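Local coordinates for protein aspartokinase (Clostridium acetobutylicum, PDB 3TVI) that probably catalyses the ATP-dependent phosphorylation of the beta-carboxyl group of L-aspartate, the first step towards threonine, methionine and lysine, and binds lysine, at residues I37-P41 and G116-G121; L86-I92 and V122-Y127. One frame throughout, in Å; residues are numbered along the deposited sequence.

Contact 1. Residues I37-P41 and G116-G121; sequences IPSAP and GEYLNG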
ATOM      1  N   ILE B  37     -16.656 -38.397   6.928  1.00 52.86           N
ATOM      2  CA  ILE B  37     -17.099 -37.279   7.737  1.00 52.31           C
ATOM      3  C   ILE B  37     -18.238 -36.556   7.022  1.00 52.61           C
ATOM      4  O   ILE B  37     -18.025 -36.004   5.944  1.00 52.89           O
ATOM      5  CB  ILE B  37     -15.949 -36.298   7.979  1.00 52.23           C
ATOM      6  CG1 ILE B  37     -14.863 -36.949   8.837  1.00 53.03           C
ATOM      7  CG2 ILE B  37     -16.463 -35.047   8.670  1.00 52.25           C
ATOM      8  CD1 ILE B  37     -14.114 -38.083   8.168  1.00 53.56           C
ATOM      9  N   PRO B  38     -19.455 -36.566   7.608  1.00 52.51           N
ATOM     10  CA  PRO B  38     -20.630 -35.948   6.992  1.00 52.02           C
ATOM     11  C   PRO B  38     -20.986 -34.567   7.510  1.00 51.27           C
ATOM     12  O   PRO B  38     -20.792 -34.271   8.685  1.00 50.65           O
ATOM     13  CB  PRO B  38     -21.750 -36.901   7.389  1.00 52.39           C
ATOM     14  CG  PRO B  38     -21.348 -37.347   8.747  1.00 52.56           C
ATOM     15  CD  PRO B  38     -19.843 -37.411   8.751  1.00 52.66           C
ATOM     16  N   SER B  39     -21.530 -33.750   6.618  1.00 51.36           N
ATOM     17  CA  SER B  39     -22.203 -32.518   6.982  1.00 52.39           C
ATOM     18  C   SER B  39     -23.662 -32.839   7.233  1.00 53.07           C
ATOM     19  O   SER B  39     -24.047 -34.006   7.216  1.00 53.94           O
ATOM     20  CB  SER B  39     -22.108 -31.525   5.840  1.00 53.78           C
ATOM     21  OG  SER B  39     -20.804 -31.565   5.292  1.00 56.77           O
ATOM     22  N   ALA B  40     -24.471 -31.807   7.467  1.00 52.70           N
ATOM     23  CA  ALA B  40     -25.909 -31.980   7.651  1.00 52.19           C
ATOM     24  C   ALA B  40     -26.569 -31.746   6.313  1.00 52.38           C
ATOM     25  O   ALA B  40     -25.981 -31.101   5.450  1.00 54.22           O
ATOM     26  CB  ALA B  40     -26.443 -31.007   8.682  1.00 51.71           C
ATOM     27  N   PRO B  41     -27.791 -32.257   6.128  1.00 52.49           N
ATOM     28  CA  PRO B  41     -28.418 -32.149   4.821  1.00 53.35           C
ATOM     29  C   PRO B  41     -28.533 -30.717   4.303  1.00 53.89           C
ATOM     30  O   PRO B  41     -29.081 -29.837   4.976  1.00 54.54           O
ATOM     31  CB  PRO B  41     -29.807 -32.765   5.042  1.00 53.55           C
ATOM     32  CG  PRO B  41     -29.616 -33.710   6.170  1.00 53.22           C
ATOM     33  CD  PRO B  41     -28.638 -33.008   7.070  1.00 53.37           C
ATOM     34  N   GLY B 116     -27.613 -32.175  13.495  1.00 59.23           N
ATOM     35  CA  GLY B 116     -27.722 -32.405  12.056  1.00 59.10           C
ATOM     36  C   GLY B 116     -26.634 -33.337  11.540  1.00 58.04           C
ATOM     37  O   GLY B 116     -26.893 -34.218  10.723  1.00 58.20           O
ATOM     38  N   GLU B 117     -25.417 -33.149  12.042  1.00 57.43           N
ATOM     39  CA  GLU B 117     -24.254 -33.905  11.576  1.00 56.43           C
ATOM     40  C   GLU B 117     -24.286 -35.276  12.225  1.00 55.75           C
ATOM     41  O   GLU B 117     -24.095 -36.296  11.562  1.00 56.17           O
ATOM     42  CB  GLU B 117     -22.937 -33.206  11.929  1.00 57.31           C
ATOM     43  CG  GLU B 117     -23.016 -31.715  12.238  1.00 59.22           C
ATOM     44  CD  GLU B 117     -23.473 -30.864  11.066  1.00 60.56           C
ATOM     45  OE1 GLU B 117     -23.494 -31.396   9.939  1.00 62.72           O
ATOM     46  OE2 GLU B 117     -23.804 -29.669  11.267  1.00 59.91           O
ATOM     47  N   TYR B 118     -24.530 -35.280  13.534  1.00 54.96           N
ATOM     48  CA  TYR B 118     -24.734 -36.509  14.316  1.00 53.89           C
ATOM     49  C   TYR B 118     -25.727 -37.480  13.661  1.00 52.81           C
ATOM     50  O   TYR B 118     -25.421 -38.660  13.487  1.00 52.28           O
ATOM     51  CB  TYR B 118     -25.207 -36.154  15.737  1.00 53.42           C
ATOM     52  CG  TYR B 118     -25.531 -37.348  16.594  1.00 53.44           C
ATOM     53  CD1 TYR B 118     -24.546 -37.990  17.326  1.00 53.51           C
ATOM     54  CD2 TYR B 118     -26.829 -37.846  16.665  1.00 53.99           C
ATOM     55  CE1 TYR B 118     -24.838 -39.095  18.108  1.00 53.82           C
ATOM     56  CE2 TYR B 118     -27.130 -38.951  17.441  1.00 54.02           C
ATOM     57  CZ  TYR B 118     -26.129 -39.571  18.161  1.00 54.12           C
ATOM     58  OH  TYR B 118     -26.419 -40.675  18.930  1.00 55.96           O
ATOM     59  N   LEU B 119     -26.908 -36.995  13.295  1.00 52.10           N
ATOM     60  CA  LEU B 119     -27.922 -37.886  12.738  1.00 53.49           C
ATOM     61  C   LEU B 119     -27.449 -38.475  11.408  1.00 53.66           C
ATOM     62  O   LEU B 119     -27.552 -39.682  11.185  1.00 54.16           O
ATOM     63  CB  LEU B 119     -29.263 -37.169  12.573  1.00 54.59           C
ATOM     64  CG  LEU B 119     -29.986 -36.800  13.874  1.00 55.25           C
ATOM     65  CD1 LEU B 119     -31.231 -35.966  13.601  1.00 55.26           C
ATOM     66  CD2 LEU B 119     -30.343 -38.051  14.652  1.00 55.15           C
ATOM     67  N   ASN B 120     -26.912 -37.631  10.532  1.00 52.84           N
ATOM     68  CA  ASN B 120     -26.294 -38.121   9.300  1.00 52.03           C
ATOM     69  C   ASN B 120     -25.197 -39.133   9.601  1.00 51.65           C
ATOM     70  O   ASN B 120     -25.003 -40.105   8.861  1.00 52.65           O
ATOM     71  CB  ASN B 120     -25.710 -36.964   8.484  1.00 51.84           C
ATOM     72  CG  ASN B 120     -26.734 -36.315   7.581  1.00 52.26           C
ATOM     73  OD1 ASN B 120     -27.886 -36.726   7.548  1.00 53.59           O
ATOM     74  ND2 ASN B 120     -26.316 -35.299   6.838  1.00 52.19           N
ATOM     75  N   GLY B 121     -24.473 -38.896  10.686  1.00 49.96           N
ATOM     76  CA  GLY B 121     -23.409 -39.792  11.084  1.00 49.15           C
ATOM     77  C   GLY B 121     -23.949 -41.165  11.378  1.00 48.44           C
ATOM     78  O   GLY B 121     -23.456 -42.151  10.855  1.00 47.97           O
TER
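The carboxamide of N120 lies against the ring of P41, the two side chains coming from opposite directions, with N120 ND2 3.3 Å from P41 CD. The contact sits in the alpha/beta core of the amino acid kinase fold, where strand 33-38 of the central mixed sheet runs out into a loop and meets helix 109-127. One hydrogen bond joins the two segments: N120 ND2 donates to the backbone oxygen S39 O at 2.6 Å, with an N-H...O angle of 159°. The acceptor lies close to the amide plane, and the donor is slightly tilted from the carbonyl plane of S39. With CG beside its own backbone N (chi1 -86°), N120 places its amide within bonding distance of S39 O and ties the loop to the helix; the S39 hydroxyl is separately hydrogen-bonded to F9 O. Nearer the sheet, the ring of P38 rests on the helix, its CB 4.1 Å from N120 CB and its CG 4.0 Å from G121 CA. At the other end the methyl of A40 packs over the backbone of G116, where A40 CB is 3.7 Å from G116 C. Helix 69-85 backs this corner, and its Y79 hydroxyl is hydrogen-bonded to G116 O. A40 also lies about 4 Å, side chain to side chain, from T52, which like E117 is predicted to bind the substrate; the contact therefore probably borders the aspartate site. The chain of E117 bends at chi2 (-64°), and its carboxylate comes up beside the A40 methyl, E117 CD 3.8 Å from A40 CB.

Contact 2. Residues L86-I92 and V122-Y127; sequences LNIDMDI and VILAKY
L86 covers one face of the Y127 ring in a CH-pi contact: L86 CG stands 4.2 Å from the ring centroid, 25° off the ring normal and displaced toward the rim. I88 reaches the same ring obliquely, its CD1 3.5 Å from Y127 CD2. This is a loop-on-helix contact in the amino acid kinase fold: the connection between helices 69-85 and 92-104, which opens with a Schellman motif at N87, lies along the last turns of helix 109-127. I88 is the central apolar residue. Its two branches part, CD1 also meeting I123 CG2 at 3.9 Å while CG2 lies alongside the aliphatic part of K126, 3.7 Å from K126 CG. V83 of helix 69-85 touches I88, selenomethionine M90 and I92, joining that helix to the same apolar cluster. Further along the chain, I92 CD1 comes to 4.0 Å from I123 CG1. The solvent-exposed margin is formed by K126 and D89, whose opposite charges lie near each other without contact; D89 centres an inverse gamma turn, and its backbone O lies 3.6 Å from K126 CE. M90 SE lies 4.1 Å from I123 CA, and the bend at chi3 (-47°) brings M90 CE to 3.8 Å from V122 O.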
ATOM      1  N   LEU B  86     -34.022 -44.885   1.455  1.00 58.57           N
ATOM      2  CA  LEU B  86     -32.829 -45.739   1.394  1.00 58.47           C
ATOM      3  C   LEU B  86     -33.129 -47.139   1.909  1.00 58.69           C
ATOM      4  O   LEU B  86     -32.355 -48.066   1.681  1.00 57.81           O
ATOM      5  CB  LEU B  86     -31.664 -45.129   2.194  1.00 56.69           C
ATOM      6  CG  LEU B  86     -30.690 -44.203   1.466  1.00 55.65           C
ATOM      7  CD1 LEU B  86     -31.273 -43.632   0.184  1.00 56.22           C
ATOM      8  CD2 LEU B  86     -30.218 -43.101   2.404  1.00 53.83           C
ATOM      9  N   ASN B  87     -34.235 -47.274   2.634  1.00 60.06           N
ATOM     10  CA  ASN B  87     -34.726 -48.572   3.066  1.00 61.88           C
ATOM     11  C   ASN B  87     -33.711 -49.234   4.003  1.00 62.71           C
ATOM     12  O   ASN B  87     -33.408 -50.418   3.889  1.00 64.35           O
ATOM     13  CB  ASN B  87     -35.037 -49.423   1.828  1.00 62.84           C
ATOM     14  CG  ASN B  87     -35.495 -50.815   2.169  1.00 63.27           C
ATOM     15  OD1 ASN B  87     -34.928 -51.794   1.681  1.00 64.23           O
ATOM     16  ND2 ASN B  87     -36.514 -50.919   3.009  1.00 62.74           N
ATOM     17  N   ILE B  88     -33.207 -48.450   4.949  1.00 62.97           N
ATOM     18  CA  ILE B  88     -32.129 -48.886   5.826  1.00 63.78           C
ATOM     19  C   ILE B  88     -32.696 -49.582   7.052  1.00 65.74           C
ATOM     20  O   ILE B  88     -33.746 -49.192   7.568  1.00 66.32           O
ATOM     21  CB  ILE B  88     -31.265 -47.694   6.262  1.00 62.71           C
ATOM     22  CG1 ILE B  88     -30.739 -46.972   5.019  1.00 62.73           C
ATOM     23  CG2 ILE B  88     -30.133 -48.150   7.172  1.00 61.73           C
ATOM     24  CD1 ILE B  88     -29.856 -45.782   5.308  1.00 62.09           C
ATOM     25  N   ASP B  89     -31.987 -50.605   7.523  1.00 67.93           N
ATOM     26  CA  ASP B  89     -32.481 -51.443   8.612  1.00 69.30           C
ATOM     27  C   ASP B  89     -32.187 -50.846   9.981  1.00 66.98           C
ATOM     28  O   ASP B  89     -31.328 -51.334  10.716  1.00 66.07           O
ATOM     29  CB  ASP B  89     -31.879 -52.840   8.510  1.00 72.47           C
ATOM     30  CG  ASP B  89     -32.460 -53.788   9.523  1.00 75.35           C
ATOM     31  OD1 ASP B  89     -33.694 -53.739   9.738  1.00 76.16           O
ATOM     32  OD2 ASP B  89     -31.682 -54.570  10.111  1.00 80.11           O
HETATM   33  N   MSE B  90     -32.913 -49.789  10.318  1.00 66.04           N
HETATM   34  CA  MSE B  90     -32.716 -49.105  11.590  1.00 66.79           C
HETATM   35  C   MSE B  90     -33.956 -48.361  11.969  1.00 66.57           C
HETATM   36  O   MSE B  90     -34.870 -48.198  11.156  1.00 67.47           O
HETATM   37  CB  MSE B  90     -31.556 -48.120  11.521  1.00 67.99           C
HETATM   38  CG  MSE B  90     -31.979 -46.772  10.949  1.00 70.05           C
HETATM   39 SE   MSE B  90     -30.398 -45.634  10.719  0.83 75.62          SE
HETATM   40  CE  MSE B  90     -29.531 -45.898  12.474  1.00 70.64           C
ATOM     41  N   ASP B  91     -33.974 -47.880  13.211  1.00 64.94           N
ATOM     42  CA  ASP B  91     -35.081 -47.100  13.743  1.00 63.18           C
ATOM     43  C   ASP B  91     -34.594 -45.701  14.102  1.00 60.66           C
ATOM     44  O   ASP B  91     -34.165 -45.443  15.230  1.00 59.40           O
ATOM     45  CB  ASP B  91     -35.658 -47.797  14.975  1.00 64.17           C
ATOM     46  CG  ASP B  91     -36.621 -46.921  15.743  1.00 64.92           C
ATOM     47  OD1 ASP B  91     -37.345 -46.135  15.085  1.00 65.57           O
ATOM     48  OD2 ASP B  91     -36.655 -47.027  16.996  1.00 64.34           O
ATOM     49  N   ILE B  92     -34.677 -44.795  13.136  1.00 59.43           N
ATOM     50  CA  ILE B  92     -34.156 -43.440  13.300  1.00 58.04           C
ATOM     51  C   ILE B  92     -34.897 -42.655  14.389  1.00 58.50           C
ATOM     52  O   ILE B  92     -34.327 -41.750  15.008  1.00 58.26           O
ATOM     53  CB  ILE B  92     -34.180 -42.664  11.961  1.00 56.77           C
ATOM     54  CG1 ILE B  92     -33.372 -41.364  12.057  1.00 55.99           C
ATOM     55  CG2 ILE B  92     -35.608 -42.369  11.532  1.00 56.67           C
ATOM     56  CD1 ILE B  92     -31.947 -41.562  12.526  1.00 55.54           C
ATOM     57  N   VAL B 122     -24.982 -41.219  12.207  1.00 48.60           N
ATOM     58  CA  VAL B 122     -25.512 -42.499  12.673  1.00 49.03           C
ATOM     59  C   VAL B 122     -26.180 -43.258  11.525  1.00 49.03           C
ATOM     60  O   VAL B 122     -26.097 -44.485  11.464  1.00 49.52           O
ATOM     61  CB  VAL B 122     -26.475 -42.321  13.863  1.00 48.63           C
ATOM     62  CG1 VAL B 122     -25.745 -41.689  15.035  1.00 48.16           C
ATOM     63  CG2 VAL B 122     -27.662 -41.466  13.468  1.00 49.03           C
ATOM     64  N   ILE B 123     -26.811 -42.518  10.614  1.00 48.41           N
ATOM     65  CA  ILE B 123     -27.440 -43.098   9.430  1.00 48.74           C
ATOM     66  C   ILE B 123     -26.388 -43.692   8.506  1.00 50.04           C
ATOM     67  O   ILE B 123     -26.533 -44.816   8.025  1.00 50.90           O
ATOM     68  CB  ILE B 123     -28.230 -42.044   8.631  1.00 47.72           C
ATOM     69  CG1 ILE B 123     -29.453 -41.582   9.411  1.00 47.35           C
ATOM     70  CG2 ILE B 123     -28.668 -42.600   7.286  1.00 47.73           C
ATOM     71  CD1 ILE B 123     -30.171 -40.427   8.758  1.00 47.17           C
ATOM     72  N   LEU B 124     -25.339 -42.916   8.251  1.00 50.92           N
ATOM     73  CA  LEU B 124     -24.272 -43.343   7.360  1.00 52.32           C
ATOM     74  C   LEU B 124     -23.488 -44.529   7.890  1.00 52.94           C
ATOM     75  O   LEU B 124     -23.051 -45.361   7.113  1.00 55.19           O
ATOM     76  CB  LEU B 124     -23.291 -42.202   7.081  1.00 53.10           C
ATOM     77  CG  LEU B 124     -23.596 -41.255   5.918  1.00 53.93           C
ATOM     78  CD1 LEU B 124     -22.291 -40.820   5.250  1.00 53.12           C
ATOM     79  CD2 LEU B 124     -24.521 -41.906   4.895  1.00 54.95           C
ATOM     80  N   ALA B 125     -23.292 -44.605   9.198  1.00 52.78           N
ATOM     81  CA  ALA B 125     -22.581 -45.743   9.765  1.00 54.00           C
ATOM     82  C   ALA B 125     -23.346 -47.028   9.436  1.00 55.25           C
ATOM     83  O   ALA B 125     -22.751 -48.052   9.101  1.00 56.32           O
ATOM     84  CB  ALA B 125     -22.400 -45.584  11.269  1.00 53.05           C
ATOM     85  N   LYS B 126     -24.671 -46.958   9.508  1.00 55.77           N
ATOM     86  CA  LYS B 126     -25.498 -48.116   9.201  1.00 56.96           C
ATOM     87  C   LYS B 126     -25.462 -48.374   7.713  1.00 56.56           C
ATOM     88  O   LYS B 126     -25.152 -49.479   7.281  1.00 58.29           O
ATOM     89  CB  LYS B 126     -26.943 -47.899   9.660  1.00 57.72           C
ATOM     90  CG  LYS B 126     -27.762 -49.173   9.756  1.00 59.09           C
ATOM     91  CD  LYS B 126     -27.320 -50.054  10.916  1.00 60.10           C
ATOM     92  CE  LYS B 126     -27.693 -51.513  10.677  1.00 62.95           C
ATOM     93  NZ  LYS B 126     -26.917 -52.453  11.537  1.00 64.64           N
ATOM     94  N   TYR B 127     -25.741 -47.331   6.941  1.00 54.92           N
ATOM     95  CA  TYR B 127     -25.902 -47.438   5.495  1.00 54.61           C
ATOM     96  C   TYR B 127     -24.645 -47.890   4.784  1.00 54.71           C
ATOM     97  O   TYR B 127     -24.725 -48.565   3.749  1.00 55.38           O
ATOM     98  CB  TYR B 127     -26.334 -46.090   4.933  1.00 53.91           C
ATOM     99  CG  TYR B 127     -26.662 -46.077   3.455  1.00 53.73           C
ATOM    100  CD1 TYR B 127     -26.060 -45.165   2.604  1.00 53.93           C
ATOM    101  CD2 TYR B 127     -27.587 -46.948   2.919  1.00 54.11           C
ATOM    102  CE1 TYR B 127     -26.371 -45.129   1.259  1.00 54.66           C
ATOM    103  CE2 TYR B 127     -27.900 -46.924   1.575  1.00 54.91           C
ATOM    104  CZ  TYR B 127     -27.289 -46.014   0.752  1.00 55.15           C
ATOM    105  OH  TYR B 127     -27.594 -45.982  -0.585  1.00 56.88           O
TER

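Helix 109-127 is common to both contacts: residues 116-121 serve contact 1 and 122-127 follow directly in contact 2, with the two centres 12 Å apart. Along the chain the order is 37-41, 86-92, 116-121, 122-127, so the contacts interleave. Contact 1 ties the helix to the end of strand 33-38 of the central sheet, a buried place beside residues predicted to bind ATP and aspartate; contact 2, farther from the chain's centre, ties the helix end to the loop between helices 69-85 and 92-104. One helix thus links the sheet of the kinase domain with the neighbouring helices, and helix 69-85 flanks both contacts.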